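Local coordinates for protein tyrosinase (Aspergillus oryzae, PDB 6JU8) that probably oxidises L-tyrosine and L-dopa to L-dopaquinone with molecular oxygen at a dinuclear copper centre, as a tyrosinase of melanin biosynthesis, at residues 21-26 / 144-149; 27-32 / 41-46; 99-104 / 303-308; 295-300 / 395-400. The protein carries 1 engineered substitution. All coordinates share one frame; numbering follows the deposited sequence.

Interaction 1 of 4, residues 21-26 / 144-149; sequences PIRKDI and QWRLPY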
# COMPACT_ATOMS: atom_id res chain seq x y z
N PRO A 21 -6.04 35.08 -0.52
CA PRO A 21 -6.62 33.76 -0.82
C PRO A 21 -6.40 32.78 0.33
O PRO A 21 -5.47 32.83 1.13
CB PRO A 21 -5.84 33.34 -2.06
CG PRO A 21 -5.43 34.66 -2.68
CD PRO A 21 -4.98 35.46 -1.48
N ILE A 22 -7.32 31.81 0.40
CA ILE A 22 -7.37 30.90 1.53
C ILE A 22 -6.77 29.54 1.22
O ILE A 22 -6.91 28.93 0.15
CB ILE A 22 -8.81 30.74 2.04
CG1 ILE A 22 -9.70 29.90 1.13
CG2 ILE A 22 -9.45 32.10 2.28
CD1 ILE A 22 -11.00 29.49 1.79
N ARG A 23 -6.08 29.01 2.23
CA ARG A 23 -5.63 27.62 2.29
C ARG A 23 -6.84 26.78 2.70
O ARG A 23 -7.32 26.97 3.84
CB ARG A 23 -4.48 27.49 3.30
CG ARG A 23 -3.17 28.07 2.79
CD ARG A 23 -2.11 28.07 3.88
NE ARG A 23 -0.81 28.51 3.35
CZ ARG A 23 0.31 28.49 4.07
NH1 ARG A 23 0.27 28.07 5.33
NH2 ARG A 23 1.46 28.90 3.55
N LYS A 24 -7.27 25.90 1.81
CA LYS A 24 -8.49 25.12 2.02
C LYS A 24 -8.21 23.75 2.61
O LYS A 24 -7.10 23.22 2.50
CB LYS A 24 -9.19 24.94 0.66
CG LYS A 24 -9.65 26.27 0.08
CD LYS A 24 -10.29 26.08 -1.30
CE LYS A 24 -11.09 27.30 -1.71
NZ LYS A 24 -11.68 27.10 -3.06
N ASP A 25 -9.23 23.15 3.22
CA ASP A 25 -9.16 21.76 3.68
C ASP A 25 -8.97 20.88 2.45
O ASP A 25 -9.71 20.97 1.48
CB ASP A 25 -10.44 21.45 4.42
CG ASP A 25 -10.59 20.02 4.91
OD1 ASP A 25 -10.32 19.07 4.14
OD2 ASP A 25 -11.02 19.86 6.07
N ILE A 26 -7.93 20.06 2.47
CA ILE A 26 -7.59 19.35 1.24
C ILE A 26 -8.68 18.38 0.81
O ILE A 26 -8.77 18.09 -0.39
CB ILE A 26 -6.24 18.62 1.40
CG1 ILE A 26 -5.75 18.18 0.02
CG2 ILE A 26 -6.33 17.50 2.42
CD1 ILE A 26 -4.35 17.65 -0.05
N GLN A 144 -5.17 32.11 -7.18
CA GLN A 144 -6.11 31.84 -6.09
C GLN A 144 -5.64 30.66 -5.26
O GLN A 144 -5.97 30.53 -4.08
CB GLN A 144 -7.50 31.56 -6.64
CG GLN A 144 -8.45 32.74 -6.70
CD GLN A 144 -8.59 33.47 -5.37
OE1 GLN A 144 -9.02 32.94 -4.34
NE2 GLN A 144 -8.21 34.73 -5.40
N TRP A 145 -4.89 29.74 -5.84
CA TRP A 145 -4.45 28.53 -5.16
C TRP A 145 -3.56 28.83 -3.96
O TRP A 145 -2.69 29.69 -4.04
CB TRP A 145 -3.67 27.62 -6.11
CG TRP A 145 -3.16 26.38 -5.44
CD1 TRP A 145 -3.85 25.20 -5.30
CD2 TRP A 145 -1.88 26.21 -4.84
NE1 TRP A 145 -3.03 24.30 -4.63
CE2 TRP A 145 -1.83 24.89 -4.34
CE3 TRP A 145 -0.75 27.04 -4.67
CZ2 TRP A 145 -0.70 24.39 -3.69
CZ3 TRP A 145 0.36 26.55 -4.02
CH2 TRP A 145 0.37 25.23 -3.54
N ARG A 146 -3.78 28.08 -2.89
CA ARG A 146 -2.87 28.13 -1.75
C ARG A 146 -2.68 26.68 -1.28
O ARG A 146 -3.49 25.80 -1.64
CB ARG A 146 -3.43 28.99 -0.61
CG ARG A 146 -3.49 30.49 -0.96
CD ARG A 146 -2.08 31.03 -1.13
NE ARG A 146 -1.98 32.48 -1.35
CZ ARG A 146 -2.14 33.10 -2.51
NH1 ARG A 146 -2.47 32.39 -3.60
NH2 ARG A 146 -1.99 34.41 -2.60
N LEU A 147 -1.64 26.43 -0.51
CA LEU A 147 -1.39 25.04 -0.13
C LEU A 147 -2.53 24.54 0.75
O LEU A 147 -2.79 25.12 1.81
CB LEU A 147 -0.07 24.95 0.66
CG LEU A 147 0.34 23.53 1.08
CD1 LEU A 147 0.77 22.71 -0.14
CD2 LEU A 147 1.44 23.56 2.13
N PRO A 148 -3.21 23.48 0.38
CA PRO A 148 -4.26 22.96 1.27
C PRO A 148 -3.72 22.38 2.57
O PRO A 148 -2.56 21.97 2.67
CB PRO A 148 -4.89 21.84 0.45
CG PRO A 148 -4.51 22.15 -0.97
CD PRO A 148 -3.11 22.72 -0.88
N TYR A 149 -4.60 22.33 3.58
CA TYR A 149 -4.24 21.74 4.87
C TYR A 149 -4.97 20.42 5.05
O TYR A 149 -6.11 20.24 4.60
CB TYR A 149 -4.48 22.70 6.05
CG TYR A 149 -5.93 23.03 6.31
CD1 TYR A 149 -6.70 22.25 7.16
CD2 TYR A 149 -6.52 24.14 5.70
CE1 TYR A 149 -8.03 22.55 7.41
CE2 TYR A 149 -7.86 24.45 5.93
CZ TYR A 149 -8.60 23.65 6.78
OH TYR A 149 -9.93 23.96 7.00
O HOH W 1 -7.63 29.28 -2.42
O HOH W 2 -9.45 31.47 -1.90
O HOH W 3 -6.10 25.34 -0.75
O HOH W 4 -11.24 21.70 7.98
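The Tyr149 ring lies against the backbone of Asp25, where a single beta bridge joins residues 21-26, entering helix 26-34, to residues 144-149, leaving helix 135-144. Tyr149 N donates to Lys24 O (2.9 Å) and Ile26 N to Tyr149 O (2.8 Å). CG of Tyr149 sits between backbone N and carbonyl carbon (chi1 67°), and the ring it carries lies on this bridge: Asp25 CA makes a CH-pi contact with one face, 3.8 Å from the centroid, while Arg23 O meets the ring edge in plane. Ile26 CB packs on Pro148 CB.

At the other end Pro21 lies over one face of the Arg146 guanidinium, its CG and CD each 3.4 Å from NH2. Arg146 is bent at chi2 (-66°), and its NH1 donates to Trp145 O. Arg23 crosses Arg146 at about a right angle and forms a salt bridge with Glu115. Leu147 O, buried without a hydrogen-bonding partner, sits 3.1 Å from Arg23 CG. Waters join Ile22 O to Gln144 O, Ile22 N to Gln144 OE1 and Lys24 N to Arg146 O; Gln144 NE2 bonds to His18. Asp25 OD1 accepts from Asp27 N, capping helix 26-34; OD2 pairs with Arg154 and, through a water, reaches Tyr149 OH.

Interaction 2 of 4, residues 27-32 / 41-46; sequences DDWYLE and IQLTLF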
# COMPACT_ATOMS: atom_id res chain seq x y z
N ASP A 27 -9.48 17.84 1.73
CA ASP A 27 -10.58 16.96 1.29
C ASP A 27 -11.67 17.82 0.67
O ASP A 27 -12.23 17.46 -0.39
CB ASP A 27 -11.11 16.13 2.45
CG ASP A 27 -10.33 14.86 2.68
OD1 ASP A 27 -9.36 14.54 1.96
OD2 ASP A 27 -10.71 14.14 3.64
N ASP A 28 -12.01 18.96 1.29
CA ASP A 28 -13.00 19.85 0.69
C ASP A 28 -12.54 20.26 -0.70
O ASP A 28 -13.31 20.28 -1.67
CB ASP A 28 -13.24 21.11 1.52
CG ASP A 28 -13.90 20.89 2.86
OD1 ASP A 28 -14.42 19.77 3.10
OD2 ASP A 28 -13.87 21.84 3.69
N TRP A 29 -11.27 20.63 -0.79
CA TRP A 29 -10.72 21.11 -2.06
C TRP A 29 -10.74 20.02 -3.11
O TRP A 29 -11.13 20.28 -4.26
CB TRP A 29 -9.29 21.58 -1.80
CG TRP A 29 -8.52 22.04 -2.98
CD1 TRP A 29 -8.55 23.23 -3.63
CD2 TRP A 29 -7.51 21.26 -3.65
NE1 TRP A 29 -7.65 23.24 -4.67
CE2 TRP A 29 -7.00 22.04 -4.71
CE3 TRP A 29 -7.03 19.97 -3.45
CZ2 TRP A 29 -6.01 21.55 -5.56
CZ3 TRP A 29 -6.05 19.47 -4.28
CH2 TRP A 29 -5.55 20.28 -5.33
N TYR A 30 -10.36 18.80 -2.76
CA TYR A 30 -10.37 17.71 -3.72
C TYR A 30 -11.79 17.48 -4.22
O TYR A 30 -12.01 17.31 -5.42
CB TYR A 30 -9.76 16.42 -3.11
CG TYR A 30 -9.78 15.31 -4.17
CD1 TYR A 30 -8.90 15.37 -5.23
CD2 TYR A 30 -10.70 14.27 -4.12
CE1 TYR A 30 -8.87 14.40 -6.22
CE2 TYR A 30 -10.69 13.31 -5.12
CZ TYR A 30 -9.79 13.37 -6.15
OH TYR A 30 -9.78 12.44 -7.17
N LEU A 31 -12.77 17.51 -3.31
CA LEU A 31 -14.15 17.28 -3.77
C LEU A 31 -14.63 18.46 -4.60
O LEU A 31 -15.35 18.25 -5.58
CB LEU A 31 -15.07 17.04 -2.56
CG LEU A 31 -14.70 15.79 -1.75
CD1 LEU A 31 -15.53 15.67 -0.49
CD2 LEU A 31 -14.80 14.51 -2.57
N GLU A 32 -14.26 19.69 -4.27
CA GLU A 32 -14.65 20.84 -5.10
C GLU A 32 -14.07 20.66 -6.51
O GLU A 32 -14.71 20.95 -7.52
CB GLU A 32 -14.13 22.15 -4.52
CG GLU A 32 -14.59 22.68 -3.20
CD GLU A 32 -13.77 23.85 -2.66
OE1 GLU A 32 -12.94 24.47 -3.36
OE2 GLU A 32 -13.95 24.17 -1.46
N ILE A 41 -8.70 22.65 -12.63
CA ILE A 41 -7.47 23.38 -12.98
C ILE A 41 -6.53 23.43 -11.79
O ILE A 41 -5.34 23.12 -11.98
CB ILE A 41 -7.75 24.80 -13.50
CG1 ILE A 41 -8.49 24.81 -14.83
CG2 ILE A 41 -6.44 25.59 -13.60
CD1 ILE A 41 -8.97 26.17 -15.29
N GLN A 42 -6.98 23.79 -10.58
CA GLN A 42 -6.03 23.84 -9.46
C GLN A 42 -5.42 22.48 -9.18
O GLN A 42 -4.23 22.36 -8.87
CB GLN A 42 -6.68 24.40 -8.19
CG GLN A 42 -6.90 25.90 -8.24
CD GLN A 42 -7.47 26.44 -6.95
OE1 GLN A 42 -7.31 25.83 -5.90
NE2 GLN A 42 -8.05 27.63 -6.99
N LEU A 43 -6.23 21.41 -9.25
CA LEU A 43 -5.68 20.07 -9.04
C LEU A 43 -4.61 19.74 -10.07
O LEU A 43 -3.53 19.18 -9.76
CB LEU A 43 -6.79 19.02 -9.09
CG LEU A 43 -6.35 17.56 -8.99
CD1 LEU A 43 -5.68 17.28 -7.64
CD2 LEU A 43 -7.55 16.63 -9.16
N THR A 44 -4.88 20.08 -11.34
CA THR A 44 -3.87 19.86 -12.37
C THR A 44 -2.61 20.67 -12.12
O THR A 44 -1.49 20.17 -12.21
CB THR A 44 -4.48 20.23 -13.74
OG1 THR A 44 -5.58 19.37 -14.03
CG2 THR A 44 -3.47 20.04 -14.88
N LEU A 45 -2.76 21.95 -11.76
CA LEU A 45 -1.61 22.80 -11.48
C LEU A 45 -0.76 22.22 -10.35
O LEU A 45 0.47 22.19 -10.38
CB LEU A 45 -2.11 24.20 -11.11
CG LEU A 45 -2.60 25.08 -12.27
CD1 LEU A 45 -3.20 26.37 -11.71
CD2 LEU A 45 -1.47 25.32 -13.28
N PHE A 46 -1.45 21.77 -9.28
CA PHE A 46 -0.72 21.30 -8.10
C PHE A 46 0.01 20.00 -8.46
O PHE A 46 1.20 19.84 -8.18
CB PHE A 46 -1.67 21.14 -6.92
CG PHE A 46 -1.10 20.85 -5.56
CD1 PHE A 46 0.26 20.87 -5.28
CD2 PHE A 46 -1.98 20.52 -4.51
CE1 PHE A 46 0.76 20.59 -4.00
CE2 PHE A 46 -1.49 20.28 -3.24
CZ PHE A 46 -0.13 20.31 -2.97
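Trp29 reaches across to the helix of residues 41-46 and donates from NE1 to Gln42 OE1 at 2.9 Å. The N-H points fairly straight at the oxygen (159°), which lies close to the indole plane; seen from the amide, the donor is tilted from the carbonyl plane. Gln42 is extended beyond CG, and its other amide atom, NE2, is bonded to Glu141 of helix 135-144, so both ends of the amide are used and its rotation is fixed.

The tight part of the contact is the six-membered half of the indole. CG of Trp29 is anti to the backbone N, and the indole it carries has CH2 3.8 Å from Leu43 CD1 and 3.7 Å from Phe46 CD2. Trp29 CH2 comes to the edge of the Phe46 ring, in its plane, although the two rings as a whole are inclined at 64°. This is a helix-helix packing of helix 26-34 on helix 41-55, consecutive in the chain, with the short segment axes 10.1 Å apart and their directions at 115°.

Toward Tyr30 the fit is looser: a single side-chain approach, CE1 to Leu43 CD2 at 3.9 Å, joins it to the other helix, and its hydroxyl is hydrogen-bonded to Asp249 of the second subunit. Farther round helix 26-34, Glu32 is exposed and turns to a salt bridge with Lys24, while Asp28 pairs with Arg154 and Arg157.

Interaction 3 of 4, residues 99-104 / 303-308; sequences NNYTFP and STRYDD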
# COMPACT_ATOMS: atom_id res chain seq x y z
N ASN A 99 11.23 21.31 19.89
CA ASN A 99 11.44 21.48 21.34
C ASN A 99 11.98 22.87 21.64
O ASN A 99 12.82 23.05 22.53
CB ASN A 99 12.37 20.42 21.93
CG ASN A 99 12.25 20.32 23.44
OD1 ASN A 99 11.15 20.32 23.99
ND2 ASN A 99 13.38 20.27 24.14
N ASN A 100 11.49 23.88 20.92
CA ASN A 100 11.67 25.27 21.33
C ASN A 100 10.46 26.08 20.92
O ASN A 100 9.68 25.65 20.06
CB ASN A 100 12.95 25.85 20.73
CG ASN A 100 13.53 27.01 21.52
OD1 ASN A 100 12.99 27.41 22.56
ND2 ASN A 100 14.64 27.53 21.02
N TYR A 101 10.33 27.27 21.49
CA TYR A 101 9.13 28.10 21.32
C TYR A 101 8.98 28.68 19.92
O TYR A 101 7.92 29.17 19.56
CB TYR A 101 9.13 29.22 22.37
CG TYR A 101 9.38 28.63 23.74
CD1 TYR A 101 8.41 27.82 24.33
CD2 TYR A 101 10.57 28.86 24.42
CE1 TYR A 101 8.63 27.26 25.58
CE2 TYR A 101 10.79 28.31 25.67
CZ TYR A 101 9.82 27.51 26.24
OH TYR A 101 9.98 26.92 27.47
N THR A 102 10.05 28.63 19.12
CA THR A 102 9.99 28.99 17.71
C THR A 102 9.55 27.82 16.84
O THR A 102 9.52 27.96 15.61
CB THR A 102 11.37 29.53 17.28
OG1 THR A 102 12.35 28.60 17.77
CG2 THR A 102 11.67 30.92 17.84
N PHE A 103 9.18 26.69 17.42
CA PHE A 103 8.65 25.59 16.59
C PHE A 103 7.55 26.07 15.67
O PHE A 103 7.59 25.79 14.46
CB PHE A 103 8.21 24.44 17.51
CG PHE A 103 7.23 23.49 16.88
CD1 PHE A 103 7.69 22.51 15.99
CD2 PHE A 103 5.86 23.58 17.13
CE1 PHE A 103 6.83 21.64 15.35
CE2 PHE A 103 4.98 22.73 16.47
CZ PHE A 103 5.46 21.79 15.57
N PRO A 104 6.51 26.78 16.11
CA PRO A 104 5.46 27.16 15.14
C PRO A 104 5.93 28.16 14.11
O PRO A 104 5.45 28.14 12.96
CB PRO A 104 4.37 27.78 16.03
CG PRO A 104 4.64 27.21 17.40
CD PRO A 104 6.16 27.15 17.50
N SER A 303 5.22 24.70 22.56
CA SER A 303 6.36 23.77 22.55
C SER A 303 6.35 22.80 23.71
O SER A 303 5.94 23.14 24.83
CB SER A 303 7.68 24.58 22.59
OG SER A 303 8.82 23.75 22.51
N THR A 304 6.96 21.64 23.44
CA THR A 304 7.30 20.68 24.49
C THR A 304 8.34 21.24 25.45
O THR A 304 8.53 20.69 26.55
CB THR A 304 7.82 19.36 23.87
OG1 THR A 304 8.83 19.66 22.91
CG2 THR A 304 6.68 18.65 23.13
N ARG A 305 9.04 22.33 25.13
CA ARG A 305 10.09 22.81 26.03
C ARG A 305 9.54 23.38 27.33
O ARG A 305 10.25 23.44 28.34
CB ARG A 305 10.97 23.86 25.32
CG ARG A 305 12.12 24.31 26.21
CD ARG A 305 13.04 25.30 25.53
NE ARG A 305 13.81 24.73 24.44
CZ ARG A 305 14.97 25.21 24.02
NH1 ARG A 305 15.57 24.60 22.99
NH2 ARG A 305 15.55 26.26 24.61
N TYR A 306 8.28 23.85 27.30
CA TYR A 306 7.81 24.63 28.45
C TYR A 306 7.84 23.80 29.72
O TYR A 306 8.29 24.28 30.75
CB TYR A 306 6.40 25.16 28.21
CG TYR A 306 6.01 26.27 29.17
CD1 TYR A 306 6.29 27.60 28.86
CD2 TYR A 306 5.36 26.00 30.37
CE1 TYR A 306 5.94 28.63 29.71
CE2 TYR A 306 4.99 27.03 31.22
CZ TYR A 306 5.29 28.33 30.89
OH TYR A 306 4.95 29.38 31.71
N ASP A 307 7.35 22.56 29.63
CA ASP A 307 7.36 21.73 30.83
C ASP A 307 7.91 20.36 30.45
O ASP A 307 7.13 19.48 30.07
CB ASP A 307 5.97 21.62 31.44
CG ASP A 307 5.92 21.08 32.85
OD1 ASP A 307 6.90 20.48 33.34
OD2 ASP A 307 4.88 21.25 33.53
N ASP A 308 9.21 20.18 30.53
CA ASP A 308 9.89 18.91 30.27
C ASP A 308 9.13 17.69 30.79
O ASP A 308 9.04 16.67 30.10
CB ASP A 308 11.28 18.87 30.92
CG ASP A 308 12.24 19.81 30.20
OD1 ASP A 308 12.00 20.00 28.99
OD2 ASP A 308 13.21 20.34 30.79
O HOH W 5 13.52 20.59 27.05
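Arg305 starts with CG anti to the backbone N (chi1 -176°) and bends at chi3 (-68°), which swings NE back to Asn99 O at 2.7 Å. The carbonyl oxygen sits at the guanidinium edge, in plane, and takes a second, weak bond from NH1. Asn100, its CG also anti to the backbone N, lays its amide parallel to the guanidinium, the planes stacked 7° apart, with OD1 3.2 Å above the centre of that face. The same OD1 accepts a weak bond from Tyr101 N.

Each segment carries a type I turn, Asn100 to Phe103 leading into helix 103-129 and Ser303 to Tyr306 following helix 298-302. Ser303 also makes an ST turn, its OG accepting from Arg305 N at 3.0 Å, and bonds to Glu329, which also receives Asn99 N and Thr304 N. Thr304 OG1 donates to Asn99 OD1 (2.6 Å), crossing that side chain at about a right angle. Asn99 follows the copper ligand His98 in the chain, so this contact sits beside the metal site.

The side chains of Tyr101 and Arg305 cross at about a right angle, Tyr101 OH 3.6 Å from Arg305 CG. Tyr306 CA lies at the edge of the Tyr101 ring, in its plane, 3.3 Å from OH.

Interaction 4 of 4, residues 295-300 / 395-400; sequences GLNWGE and FNDDKS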
# COMPACT_ATOMS: atom_id res chain seq x y z
N GLY A 295 -6.32 30.86 29.44
CA GLY A 295 -5.31 31.27 30.39
C GLY A 295 -3.92 30.74 30.11
O GLY A 295 -3.07 30.78 31.00
N LEU A 296 -3.70 30.29 28.87
CA LEU A 296 -2.40 29.78 28.48
C LEU A 296 -1.52 30.83 27.83
O LEU A 296 -2.00 31.77 27.16
CB LEU A 296 -2.59 28.63 27.48
CG LEU A 296 -3.46 27.47 27.95
CD1 LEU A 296 -3.36 26.32 26.95
CD2 LEU A 296 -3.08 27.02 29.35
N ASN A 297 -0.21 30.71 28.00
CA ASN A 297 0.71 31.65 27.37
C ASN A 297 1.33 31.00 26.14
O ASN A 297 1.13 29.81 25.83
CB ASN A 297 1.73 32.17 28.38
CG ASN A 297 2.67 31.13 28.94
OD1 ASN A 297 3.11 30.23 28.24
ND2 ASN A 297 3.06 31.25 30.22
N TRP A 298 2.07 31.80 25.37
CA TRP A 298 2.71 31.35 24.15
C TRP A 298 3.65 30.19 24.41
O TRP A 298 3.69 29.20 23.65
CB TRP A 298 3.49 32.49 23.44
CG TRP A 298 4.22 31.95 22.23
CD1 TRP A 298 5.55 31.64 22.16
CD2 TRP A 298 3.66 31.62 20.96
NE1 TRP A 298 5.85 31.15 20.91
CE2 TRP A 298 4.70 31.13 20.16
CE3 TRP A 298 2.36 31.71 20.42
CZ2 TRP A 298 4.50 30.72 18.84
CZ3 TRP A 298 2.16 31.29 19.12
CH2 TRP A 298 3.22 30.81 18.35
N GLY A 299 4.46 30.29 25.47
CA GLY A 299 5.44 29.24 25.76
C GLY A 299 4.74 27.90 25.93
O GLY A 299 5.18 26.86 25.42
N GLU A 300 3.66 27.89 26.72
CA GLU A 300 2.95 26.66 27.05
C GLU A 300 2.24 26.09 25.83
O GLU A 300 2.10 24.87 25.71
CB GLU A 300 1.89 26.90 28.13
CG GLU A 300 2.37 27.45 29.44
CD GLU A 300 1.16 27.75 30.32
OE1 GLU A 300 1.01 27.05 31.32
OE2 GLU A 300 0.39 28.70 30.04
N PHE A 395 5.52 35.13 22.53
CA PHE A 395 6.91 35.21 22.93
C PHE A 395 7.12 36.18 24.10
O PHE A 395 8.20 36.80 24.16
CB PHE A 395 7.83 35.56 21.75
CG PHE A 395 7.88 34.48 20.70
CD1 PHE A 395 6.98 34.43 19.63
CD2 PHE A 395 8.83 33.46 20.78
CE1 PHE A 395 7.00 33.43 18.68
CE2 PHE A 395 8.87 32.46 19.83
CZ PHE A 395 7.96 32.42 18.77
N ASN A 396 6.18 36.28 25.02
CA ASN A 396 6.26 37.32 26.05
C ASN A 396 6.08 36.76 27.44
O ASN A 396 6.09 37.52 28.41
CB ASN A 396 5.29 38.47 25.76
CG ASN A 396 3.84 38.03 25.75
OD1 ASN A 396 3.53 36.90 25.37
ND2 ASN A 396 2.93 38.90 26.17
N ASP A 397 5.98 35.43 27.61
CA ASP A 397 6.12 34.88 28.96
C ASP A 397 7.60 34.74 29.30
O ASP A 397 8.48 34.91 28.45
CB ASP A 397 5.42 33.52 29.05
CG ASP A 397 6.01 32.57 28.02
OD1 ASP A 397 5.55 32.57 26.86
OD2 ASP A 397 7.00 31.87 28.37
N ASP A 398 7.88 34.47 30.57
CA ASP A 398 9.26 34.48 31.05
C ASP A 398 10.14 33.44 30.36
O ASP A 398 11.36 33.60 30.23
CB ASP A 398 9.28 34.28 32.56
CG ASP A 398 8.69 35.46 33.30
OD1 ASP A 398 8.70 36.60 32.78
OD2 ASP A 398 8.17 35.23 34.41
N LYS A 399 9.54 32.35 29.89
CA LYS A 399 10.33 31.29 29.27
C LYS A 399 10.57 31.53 27.80
O LYS A 399 11.69 31.41 27.29
CB LYS A 399 9.65 29.94 29.47
CG LYS A 399 9.62 29.49 30.92
CD LYS A 399 9.27 28.01 31.01
CE LYS A 399 8.68 27.74 32.38
NZ LYS A 399 8.69 26.29 32.68
N SER A 400 9.54 31.94 27.07
CA SER A 400 9.67 32.00 25.60
C SER A 400 10.26 33.32 25.13
O SER A 400 10.65 33.43 23.96
CB SER A 400 8.30 31.70 24.99
OG SER A 400 7.43 32.81 25.09
O HOH W 6 2.60 34.48 26.31
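The backbones run closest where Gly299, in the first turn of helix 298-302, faces Ser400, CA to CA 5.1 Å, and Trp298 faces Phe395. Gly299 N donates to Asp397 OD1 at 2.9 Å, meeting it from above the carboxylate plane; Ser400 OG donates to the same oxygen from the opposite face. Asp397 OD2 takes Lys399 N and Ser400 N from one face, the Asx turn and Asx motif that curl the loop around the carboxylate. Four bonds thus grip this buried group, which would be expected to favour its charged form. Its CG sits between backbone N and carbonyl carbon (chi1 58°), and the carboxylate stacks on the Asn297 amide with planes 12° apart, Asn297 ND2 3.5 Å from Asp397 CB.

Trp298 and Phe395 lie side by side, pointing the same way. Trp298 NE1 stands 3.2 Å above the centre of the Phe395 ring, and Phe395 CE1 in turn rests over one face of the indole toward its rim. The planes are 36° apart, an oblique pair. The indole N-H is itself bonded to Tyr101 O, and Ser400 CB lies at the indole edge. A water joins Trp298 N to Asn396 OD1.

Asn297 and Glu300 close the helix start reciprocally: Glu300 N donates to Asn297 OD1, nearly in line with its C=O, and Asn297 N to Glu300 OE2 at 2.9 Å. This is a capping box, here with the Asp397 carboxylate from a distant loop added to the same N-terminal turn of helix 298-302.

The chain, one piece of a longer protein, includes the common central domain of tyrosinase, and its four contacts form two pairs. Interactions 1 and 2 have centres about 9 Å apart; interaction 2 is nested within the chain loop that interaction 1 closes, and Phe46 packs on Leu147 and Pro148. Interactions 3 and 4, centres about 10 Å apart, alternate along the chain and meet through Tyr306, whose OH is probably hydrogen-bonded to Asn297 ND2 and whose O to Lys399 NZ. The centres of interactions 2 and 4 are about 38 Å apart, on opposite sides of the chain's centre. Helix 103-129 begins in interaction 3, touches side chains of the other three and carries the copper ligand His107.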